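Putative exported protein (Bordetella parapertussis, PDB 3OCJ) is of unknown function but carries a methyltransferase domain with a Rossmann-like fold, and so probably binds S-adenosylmethionine. Local coordinates at residues G119-S124 and G143-G148. Sequence-based numbering, arbitrary orientation.
Sequences GCVVAS and GVQLVG
V122 and L146 sit side by side on neighbouring parallel strands, paired at the start of a Rossmann-like methyltransferase fold. Strands 121-124 and 145-150 belong to one beta-alpha-beta unit, with helix 131-134 in the connection, and they illustrate how a parallel pair packs differently on its two faces. The backbones interlock first: Q145 N donates a hydrogen bond to C120 O, V122 N to Q145 O, V147 N to V122 O and S124 N to V147 O. Each strand thus reaches across with every second residue, and over the short segments 121-124 and 145-148 the axes run 4.7 Å apart with a 20° twist.

On the face carrying V122, S124 and L146, branches fill the hollows between their neighbours. L146 turns its CG anti to the carbonyl carbon (chi1 -56°), and its CD2 branch leans over to V122 CB at 4.1 Å. V144 meets the same side of V122 one step earlier along the strand, its CG1 4.1 Å from V122 CG2, so V122 lies against the hollow between V144 and L146. V144 CG2 in turn rests 3.9 Å from C120 SG. L133 of helix 131-134 covers V122, S124 and L146, and S124 OG hydrogen-bonds to E132 of the same helix.

The opposite face is built from V121, A123, Q145 and V147. Here A123 presents just its CB, which rests against V147 CB at 4.1 Å. V147 CG2, anti to its carbonyl carbon, is turned toward the start of the strand and meets V121 CG1 at 4.0 Å. The second V121 branch takes Q145: beyond CG the glutamine chain is extended, and its amide end passes obliquely by the valine, with OE1 3.8 Å from V121 CG2.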
loop_
_atom_site.group_PDB
_atom_site.type_symbol
_atom_site.label_atom_id
_atom_site.label_comp_id
_atom_site.label_asym_id
_atom_site.label_seq_id
_atom_site.Cartn_x
_atom_site.Cartn_y
_atom_site.Cartn_z
ATOM N N GLY A 119 -4.498 -3.728 -26.742
ATOM C CA GLY A 119 -4.666 -2.313 -27.021
ATOM C C GLY A 119 -5.220 -1.470 -25.887
ATOM O O GLY A 119 -5.445 -0.268 -26.054
ATOM N N CYS A 120 -5.441 -2.063 -24.722
ATOM C CA CYS A 120 -6.018 -1.285 -23.637
ATOM C C CYS A 120 -5.003 -0.328 -23.023
ATOM O O CYS A 120 -3.790 -0.539 -23.097
ATOM C CB CYS A 120 -6.657 -2.178 -22.572
ATOM S SG CYS A 120 -5.505 -3.092 -21.543
ATOM N N VAL A 121 -5.528 0.746 -22.451
ATOM C CA VAL A 121 -4.714 1.724 -21.757
ATOM C C VAL A 121 -4.917 1.511 -20.261
ATOM O O VAL A 121 -6.040 1.603 -19.756
ATOM C CB VAL A 121 -5.092 3.158 -22.145
ATOM C CG1 VAL A 121 -4.231 4.148 -21.383
ATOM C CG2 VAL A 121 -4.920 3.360 -23.651
ATOM N N VAL A 122 -3.837 1.181 -19.559
ATOM C CA VAL A 122 -3.916 0.880 -18.136
ATOM C C VAL A 122 -3.112 1.920 -17.367
ATOM O O VAL A 122 -1.937 2.157 -17.658
ATOM C CB VAL A 122 -3.325 -0.507 -17.829
ATOM C CG1 VAL A 122 -3.548 -0.873 -16.371
ATOM C CG2 VAL A 122 -3.941 -1.557 -18.744
ATOM N N ALA A 123 -3.742 2.535 -16.373
ATOM C CA ALA A 123 -3.061 3.533 -15.549
ATOM C C ALA A 123 -2.877 3.033 -14.125
ATOM O O ALA A 123 -3.718 2.308 -13.611
ATOM C CB ALA A 123 -3.855 4.826 -15.538
ATOM N N SER A 124 -1.787 3.438 -13.481
ATOM C CA SER A 124 -1.598 3.193 -12.062
ATOM C C SER A 124 -1.377 4.533 -11.364
ATOM O O SER A 124 -0.541 5.328 -11.805
ATOM C CB SER A 124 -0.409 2.259 -11.822
ATOM O OG SER A 124 -0.215 2.031 -10.431
ATOM N N GLY A 143 -0.019 -4.482 -27.695
ATOM C CA GLY A 143 -0.401 -3.092 -27.881
ATOM C C GLY A 143 -0.956 -2.395 -26.659
ATOM O O GLY A 143 -1.481 -1.291 -26.764
ATOM N N VAL A 144 -0.847 -3.030 -25.502
ATOM C CA VAL A 144 -1.222 -2.370 -24.258
ATOM C C VAL A 144 -0.344 -1.136 -24.022
ATOM O O VAL A 144 0.871 -1.162 -24.252
ATOM C CB VAL A 144 -1.137 -3.344 -23.066
ATOM C CG1 VAL A 144 -1.291 -2.598 -21.742
ATOM C CG2 VAL A 144 -2.211 -4.437 -23.205
ATOM N N GLN A 145 -0.964 -0.041 -23.588
ATOM C CA GLN A 145 -0.217 1.139 -23.183
ATOM C C GLN A 145 -0.325 1.286 -21.685
ATOM O O GLN A 145 -1.408 1.130 -21.121
ATOM C CB GLN A 145 -0.765 2.390 -23.857
ATOM C CG GLN A 145 -0.743 2.317 -25.375
ATOM C CD GLN A 145 -1.482 3.471 -26.016
ATOM O OE1 GLN A 145 -1.697 4.507 -25.388
ATOM N NE2 GLN A 145 -1.874 3.301 -27.273
ATOM N N LEU A 146 0.808 1.557 -21.046
ATOM C CA LEU A 146 0.848 1.742 -19.599
ATOM C C LEU A 146 1.086 3.196 -19.231
ATOM O O LEU A 146 1.935 3.866 -19.813
ATOM C CB LEU A 146 1.945 0.881 -18.969
ATOM C CG LEU A 146 1.891 -0.628 -19.232
ATOM C CD1 LEU A 146 3.086 -1.329 -18.603
ATOM C CD2 LEU A 146 0.587 -1.244 -18.747
ATOM N N VAL A 147 0.344 3.670 -18.238
ATOM C CA VAL A 147 0.471 5.056 -17.800
ATOM C C VAL A 147 0.710 5.062 -16.297
ATOM O O VAL A 147 -0.017 4.425 -15.537
ATOM C CB VAL A 147 -0.794 5.871 -18.137
ATOM C CG1 VAL A 147 -0.653 7.320 -17.653
ATOM C CG2 VAL A 147 -1.074 5.833 -19.632
ATOM N N GLY A 148 1.755 5.755 -15.861
ATOM C CA GLY A 148 2.027 5.856 -14.436
ATOM C C GLY A 148 1.956 7.296 -13.987
ATOM O O GLY A 148 2.560 8.164 -14.604
#